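Local coordinates for protein probable hydrolase (Pseudomonas aeruginosa, PDB 3OM8) that is probably an alpha/beta-fold hydrolase, perhaps acting as a 3-oxoadipate enol-lactonase, at residues B[9-21]-B[78-90]. Residues are numbered along the deposited sequence; the frame is centred on the assembly and turned at random.
Sequences LATSDGASLAYRL and RLGEDVLELLDAL
S12, in the type I turn T11–G14 of the N-terminal hairpin, meets the carboxylate of E85 on helix 76–90 with two hydrogen bonds: its backbone N donates to the syn lone pair of E85 OE1 (3.0 Å), and its OG to E85 OE2 (2.8 Å). A hydroxyl suits this place because it can donate to E85 and accept from R78 NH2 at once; OG lies near the guanidinium plane. With CG anti to the backbone N (chi1 -177°), bends at chi2 and chi3 bring R78 forward along its own helix, where NE and NH1 both hold D82 OD1 and NH1 reaches E85 OE2 (2.9 Å). NH1 and S12 OG approach OE2 from opposite faces of the carboxylate. D13 stacks its carboxylate on one guanidinium face, planes 4° apart; D13 OD1 lies 3.8 Å from R78 NH2, a long salt bridge of charge alone. D13 OD1 instead accepts from T11 OG1, itself bonded by A15 N, while R62 pairs with both D13 and D82. L17 CD1 packs on D82 CB (3.5 Å). Toward the helix C-terminus the contact turns apolar: L9 CD2 packs on L86 CD2, which sits over the Y19 ring face in a CH-pi contact, and L21 meets L90 tip to tip. R78, with R62, probably offsets the charge of three acids where hairpin packs on helix.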
ATOM      1  N   LEU B   9      12.360   9.939  34.561  1.00 54.24           N
ATOM      2  CA  LEU B   9      13.086  11.122  34.136  1.00 53.84           C
ATOM      3  C   LEU B   9      12.342  12.370  34.602  1.00 52.67           C
ATOM      4  O   LEU B   9      11.138  12.505  34.367  1.00 49.84           O
ATOM      5  CB  LEU B   9      13.208  11.145  32.612  1.00 54.64           C
ATOM      6  CG  LEU B   9      13.815  12.420  32.028  1.00 55.56           C
ATOM      7  CD1 LEU B   9      15.298  12.496  32.356  1.00 57.28           C
ATOM      8  CD2 LEU B   9      13.591  12.474  30.526  1.00 53.20           C
ATOM      9  N   ALA B  10      13.051  13.279  35.264  1.00 50.92           N
ATOM     10  CA  ALA B  10      12.466  14.563  35.607  1.00 55.03           C
ATOM     11  C   ALA B  10      12.723  15.511  34.453  1.00 54.07           C
ATOM     12  O   ALA B  10      13.866  15.843  34.162  1.00 53.83           O
ATOM     13  CB  ALA B  10      13.069  15.113  36.905  1.00 55.22           C
ATOM     14  N   THR B  11      11.656  15.942  33.796  1.00 50.96           N
ATOM     15  CA  THR B  11      11.766  16.854  32.668  1.00 49.82           C
ATOM     16  C   THR B  11      12.119  18.271  33.095  1.00 56.85           C
ATOM     17  O   THR B  11      11.973  18.643  34.267  1.00 64.89           O
ATOM     18  CB  THR B  11      10.453  16.905  31.887  1.00 54.83           C
ATOM     19  OG1 THR B  11       9.428  17.455  32.720  1.00 58.88           O
ATOM     20  CG2 THR B  11      10.042  15.510  31.463  1.00 53.49           C
ATOM     21  N   SER B  12      12.558  19.067  32.127  1.00 53.22           N
ATOM     22  CA  SER B  12      12.928  20.456  32.365  1.00 53.22           C
ATOM     23  C   SER B  12      11.762  21.302  32.880  1.00 60.82           C
ATOM     24  O   SER B  12      11.980  22.349  33.501  1.00 60.64           O
ATOM     25  CB  SER B  12      13.471  21.080  31.083  1.00 57.09           C
ATOM     26  OG  SER B  12      12.501  21.015  30.053  1.00 62.68           O
ATOM     27  N   ASP B  13      10.533  20.868  32.609  1.00 57.17           N
ATOM     28  CA  ASP B  13       9.355  21.629  33.029  1.00 58.29           C
ATOM     29  C   ASP B  13       8.634  20.982  34.211  1.00 57.70           C
ATOM     30  O   ASP B  13       7.467  21.276  34.476  1.00 61.54           O
ATOM     31  CB  ASP B  13       8.388  21.832  31.862  1.00 58.21           C
ATOM     32  CG  ASP B  13       7.729  20.540  31.420  1.00 61.24           C
ATOM     33  OD1 ASP B  13       8.354  19.470  31.575  1.00 58.04           O
ATOM     34  OD2 ASP B  13       6.585  20.598  30.918  1.00 63.62           O
ATOM     35  N   GLY B  14       9.327  20.089  34.909  1.00 56.43           N
ATOM     36  CA  GLY B  14       8.847  19.573  36.182  1.00 57.95           C
ATOM     37  C   GLY B  14       7.795  18.479  36.132  1.00 58.77           C
ATOM     38  O   GLY B  14       6.946  18.393  37.021  1.00 63.52           O
ATOM     39  N   ALA B  15       7.830  17.646  35.094  1.00 50.76           N
ATOM     40  CA  ALA B  15       7.014  16.438  35.089  1.00 45.42           C
ATOM     41  C   ALA B  15       7.932  15.242  35.304  1.00 50.12           C
ATOM     42  O   ALA B  15       9.150  15.390  35.304  1.00 51.74           O
ATOM     43  CB  ALA B  15       6.248  16.313  33.799  1.00 48.53           C
ATOM     44  N   SER B  16       7.351  14.066  35.516  1.00 52.96           N
ATOM     45  CA  SER B  16       8.128  12.842  35.657  1.00 50.50           C
ATOM     46  C   SER B  16       7.680  11.835  34.599  1.00 53.59           C
ATOM     47  O   SER B  16       6.498  11.499  34.522  1.00 53.62           O
ATOM     48  CB  SER B  16       7.952  12.258  37.060  1.00 52.77           C
ATOM     49  OG  SER B  16       8.713  11.074  37.237  1.00 56.17           O
ATOM     50  N   LEU B  17       8.622  11.373  33.775  1.00 50.86           N
ATOM     51  CA  LEU B  17       8.331  10.383  32.723  1.00 52.70           C
ATOM     52  C   LEU B  17       8.864   9.003  33.086  1.00 51.93           C
ATOM     53  O   LEU B  17      10.040   8.847  33.400  1.00 53.00           O
ATOM     54  CB  LEU B  17       8.933  10.814  31.384  1.00 49.87           C
ATOM     55  CG  LEU B  17       8.391  12.109  30.785  1.00 54.14           C
ATOM     56  CD1 LEU B  17       9.071  12.393  29.461  1.00 60.44           C
ATOM     57  CD2 LEU B  17       6.888  12.022  30.614  1.00 53.06           C
ATOM     58  N   ALA B  18       7.990   8.008  33.053  1.00 45.77           N
ATOM     59  CA  ALA B  18       8.388   6.644  33.349  1.00 46.43           C
ATOM     60  C   ALA B  18       8.914   5.992  32.078  1.00 52.77           C
ATOM     61  O   ALA B  18       8.316   6.131  31.015  1.00 52.61           O
ATOM     62  CB  ALA B  18       7.215   5.867  33.883  1.00 50.51           C
ATOM     63  N   TYR B  19      10.026   5.278  32.183  1.00 56.73           N
ATOM     64  CA  TYR B  19      10.585   4.599  31.022  1.00 53.28           C
ATOM     65  C   TYR B  19      11.343   3.332  31.406  1.00 56.49           C
ATOM     66  O   TYR B  19      11.677   3.135  32.577  1.00 53.35           O
ATOM     67  CB  TYR B  19      11.481   5.555  30.227  1.00 49.50           C
ATOM     68  CG  TYR B  19      12.787   5.918  30.902  1.00 47.54           C
ATOM     69  CD1 TYR B  19      13.974   5.294  30.540  1.00 45.80           C
ATOM     70  CD2 TYR B  19      12.838   6.891  31.882  1.00 49.85           C
ATOM     71  CE1 TYR B  19      15.179   5.625  31.144  1.00 45.04           C
ATOM     72  CE2 TYR B  19      14.036   7.232  32.492  1.00 52.44           C
ATOM     73  CZ  TYR B  19      15.202   6.602  32.120  1.00 53.10           C
ATOM     74  OH  TYR B  19      16.391   6.943  32.729  1.00 48.56           O
ATOM     75  N   ARG B  20      11.586   2.468  30.417  1.00 54.09           N
ATOM     76  CA  ARG B  20      12.414   1.280  30.610  1.00 54.46           C
ATOM     77  C   ARG B  20      13.125   0.842  29.328  1.00 55.67           C
ATOM     78  O   ARG B  20      12.623   1.041  28.217  1.00 55.62           O
ATOM     79  CB  ARG B  20      11.615   0.110  31.209  1.00 55.82           C
ATOM     80  CG  ARG B  20      10.612  -0.554  30.279  1.00 56.54           C
ATOM     81  CD  ARG B  20       9.959  -1.762  30.949  1.00 56.02           C
ATOM     82  NE  ARG B  20      10.767  -2.969  30.824  1.00 68.50           N
ATOM     83  CZ  ARG B  20      11.670  -3.382  31.713  1.00 76.21           C
ATOM     84  NH1 ARG B  20      11.892  -2.687  32.818  1.00 73.80           N
ATOM     85  NH2 ARG B  20      12.358  -4.501  31.493  1.00 78.24           N
ATOM     86  N   LEU B  21      14.306   0.252  29.501  1.00 55.27           N
ATOM     87  CA  LEU B  21      15.063  -0.304  28.388  1.00 54.55           C
ATOM     88  C   LEU B  21      15.049  -1.828  28.429  1.00 56.67           C
ATOM     89  O   LEU B  21      15.144  -2.440  29.498  1.00 53.08           O
ATOM     90  CB  LEU B  21      16.492   0.229  28.396  1.00 54.34           C
ATOM     91  CG  LEU B  21      16.531   1.743  28.195  1.00 61.11           C
ATOM     92  CD1 LEU B  21      17.418   2.417  29.222  1.00 63.27           C
ATOM     93  CD2 LEU B  21      16.968   2.091  26.788  1.00 55.23           C
ATOM     94  N   ARG B  78       6.417  20.071  22.957  1.00 58.78           N
ATOM     95  CA  ARG B  78       6.706  19.593  24.305  1.00 52.58           C
ATOM     96  C   ARG B  78       6.753  18.067  24.356  1.00 53.09           C
ATOM     97  O   ARG B  78       7.595  17.498  25.044  1.00 57.77           O
ATOM     98  CB  ARG B  78       5.664  20.118  25.297  1.00 51.77           C
ATOM     99  CG  ARG B  78       5.917  19.720  26.746  1.00 56.95           C
ATOM    100  CD  ARG B  78       7.264  20.238  27.261  1.00 55.33           C
ATOM    101  NE  ARG B  78       8.208  19.145  27.462  1.00 56.85           N
ATOM    102  CZ  ARG B  78       9.442  19.283  27.937  1.00 52.39           C
ATOM    103  NH1 ARG B  78      10.215  18.213  28.073  1.00 48.51           N
ATOM    104  NH2 ARG B  78       9.907  20.478  28.274  1.00 45.47           N
ATOM    105  N   LEU B  79       5.843  17.408  23.642  1.00 46.46           N
ATOM    106  CA  LEU B  79       5.846  15.945  23.576  1.00 48.44           C
ATOM    107  C   LEU B  79       7.105  15.412  22.865  1.00 56.16           C
ATOM    108  O   LEU B  79       7.599  14.328  23.171  1.00 57.03           O
ATOM    109  CB  LEU B  79       4.589  15.436  22.869  1.00 44.69           C
ATOM    110  CG  LEU B  79       3.241  15.814  23.480  1.00 51.79           C
ATOM    111  CD1 LEU B  79       2.104  15.206  22.661  1.00 42.75           C
ATOM    112  CD2 LEU B  79       3.161  15.359  24.933  1.00 51.20           C
ATOM    113  N   GLY B  80       7.617  16.179  21.912  1.00 56.07           N
ATOM    114  CA  GLY B  80       8.851  15.824  21.237  1.00 54.96           C
ATOM    115  C   GLY B  80      10.052  16.048  22.136  1.00 57.64           C
ATOM    116  O   GLY B  80      10.984  15.246  22.152  1.00 55.44           O
ATOM    117  N   GLU B  81      10.030  17.143  22.891  1.00 54.25           N
ATOM    118  CA  GLU B  81      11.125  17.455  23.801  1.00 56.64           C
ATOM    119  C   GLU B  81      11.283  16.382  24.877  1.00 56.51           C
ATOM    120  O   GLU B  81      12.397  16.095  25.326  1.00 58.48           O
ATOM    121  CB  GLU B  81      10.925  18.834  24.432  1.00 63.97           C
ATOM    122  CG  GLU B  81      11.237  19.982  23.492  1.00 75.13           C
ATOM    123  CD  GLU B  81      12.724  20.093  23.181  1.00 83.56           C
ATOM    124  OE1 GLU B  81      13.552  19.749  24.058  1.00 83.40           O
ATOM    125  OE2 GLU B  81      13.065  20.532  22.059  1.00 86.39           O
ATOM    126  N   ASP B  82      10.165  15.788  25.286  1.00 48.68           N
ATOM    127  CA  ASP B  82      10.201  14.680  26.233  1.00 49.18           C
ATOM    128  C   ASP B  82      11.119  13.558  25.721  1.00 53.01           C
ATOM    129  O   ASP B  82      11.950  13.025  26.461  1.00 54.19           O
ATOM    130  CB  ASP B  82       8.787  14.143  26.482  1.00 47.45           C
ATOM    131  CG  ASP B  82       7.929  15.087  27.332  1.00 53.43           C
ATOM    132  OD1 ASP B  82       8.445  16.109  27.851  1.00 51.36           O
ATOM    133  OD2 ASP B  82       6.725  14.798  27.485  1.00 54.94           O
ATOM    134  N   VAL B  83      10.975  13.206  24.447  1.00 50.15           N
ATOM    135  CA  VAL B  83      11.824  12.174  23.859  1.00 53.10           C
ATOM    136  C   VAL B  83      13.283  12.631  23.855  1.00 54.77           C
ATOM    137  O   VAL B  83      14.169  11.910  24.305  1.00 56.93           O
ATOM    138  CB  VAL B  83      11.351  11.772  22.437  1.00 46.57           C
ATOM    139  CG1 VAL B  83      12.340  10.816  21.788  1.00 37.99           C
ATOM    140  CG2 VAL B  83       9.952  11.147  22.503  1.00 43.67           C
ATOM    141  N   LEU B  84      13.524  13.847  23.382  1.00 52.78           N
ATOM    142  CA  LEU B  84      14.878  14.373  23.345  1.00 52.34           C
ATOM    143  C   LEU B  84      15.550  14.338  24.712  1.00 55.92           C
ATOM    144  O   LEU B  84      16.740  14.041  24.809  1.00 61.63           O
ATOM    145  CB  LEU B  84      14.899  15.783  22.768  1.00 49.52           C
ATOM    146  CG  LEU B  84      14.402  15.855  21.325  1.00 52.51           C
ATOM    147  CD1 LEU B  84      14.533  17.268  20.790  1.00 54.40           C
ATOM    148  CD2 LEU B  84      15.175  14.889  20.453  1.00 58.08           C
ATOM    149  N   GLU B  85      14.792  14.626  25.768  1.00 55.58           N
ATOM    150  CA  GLU B  85      15.354  14.635  27.119  1.00 54.00           C
ATOM    151  C   GLU B  85      15.610  13.219  27.637  1.00 55.76           C
ATOM    152  O   GLU B  85      16.547  12.996  28.406  1.00 55.72           O
ATOM    153  CB  GLU B  85      14.464  15.421  28.094  1.00 51.81           C
ATOM    154  CG  GLU B  85      14.332  16.904  27.754  1.00 59.88           C
ATOM    155  CD  GLU B  85      13.633  17.714  28.848  1.00 64.87           C
ATOM    156  OE1 GLU B  85      13.733  17.339  30.039  1.00 67.31           O
ATOM    157  OE2 GLU B  85      12.994  18.735  28.514  1.00 63.66           O
ATOM    158  N   LEU B  86      14.772  12.268  27.223  1.00 51.92           N
ATOM    159  CA  LEU B  86      15.039  10.857  27.482  1.00 53.45           C
ATOM    160  C   LEU B  86      16.364  10.449  26.832  1.00 56.19           C
ATOM    161  O   LEU B  86      17.220   9.820  27.464  1.00 56.04           O
ATOM    162  CB  LEU B  86      13.923   9.983  26.920  1.00 55.82           C
ATOM    163  CG  LEU B  86      12.638   9.853  27.722  1.00 63.35           C
ATOM    164  CD1 LEU B  86      11.631   9.055  26.917  1.00 67.09           C
ATOM    165  CD2 LEU B  86      12.929   9.176  29.051  1.00 62.51           C
ATOM    166  N   LEU B  87      16.526  10.805  25.562  1.00 50.90           N
ATOM    167  CA  LEU B  87      17.740  10.444  24.838  1.00 54.25           C
ATOM    168  C   LEU B  87      18.948  11.066  25.523  1.00 60.38           C
ATOM    169  O   LEU B  87      19.951  10.394  25.746  1.00 62.88           O
ATOM    170  CB  LEU B  87      17.663  10.853  23.357  1.00 47.46           C
ATOM    171  CG  LEU B  87      16.631  10.090  22.505  1.00 51.74           C
ATOM    172  CD1 LEU B  87      16.660  10.526  21.051  1.00 51.60           C
ATOM    173  CD2 LEU B  87      16.821   8.584  22.584  1.00 41.48           C
ATOM    174  N   ASP B  88      18.837  12.343  25.882  1.00 56.51           N
ATOM    175  CA  ASP B  88      19.916  13.032  26.586  1.00 60.74           C
ATOM    176  C   ASP B  88      20.282  12.294  27.871  1.00 61.67           C
ATOM    177  O   ASP B  88      21.460  12.102  28.181  1.00 61.06           O
ATOM    178  CB  ASP B  88      19.517  14.482  26.913  1.00 57.09           C
ATOM    179  CG  ASP B  88      19.332  15.329  25.666  1.00 65.43           C
ATOM    180  OD1 ASP B  88      18.813  16.464  25.774  1.00 66.87           O
ATOM    181  OD2 ASP B  88      19.709  14.857  24.573  1.00 69.32           O
ATOM    182  N   ALA B  89      19.264  11.881  28.619  1.00 53.39           N
ATOM    183  CA  ALA B  89      19.497  11.221  29.898  1.00 56.30           C
ATOM    184  C   ALA B  89      20.225   9.900  29.694  1.00 60.92           C
ATOM    185  O   ALA B  89      21.013   9.486  30.539  1.00 65.17           O
ATOM    186  CB  ALA B  89      18.182  11.004  30.652  1.00 44.52           C
ATOM    187  N   LEU B  90      19.954   9.243  28.573  1.00 60.05           N
ATOM    188  CA  LEU B  90      20.595   7.973  28.259  1.00 62.29           C
ATOM    189  C   LEU B  90      21.945   8.190  27.578  1.00 67.43           C
ATOM    190  O   LEU B  90      22.692   7.241  27.324  1.00 61.24           O
ATOM    191  CB  LEU B  90      19.681   7.141  27.364  1.00 65.09           C
ATOM    192  CG  LEU B  90      18.361   6.753  28.020  1.00 69.42           C
ATOM    193  CD1 LEU B  90      17.433   6.129  27.000  1.00 75.67           C
ATOM    194  CD2 LEU B  90      18.635   5.793  29.151  1.00 66.19           C
TER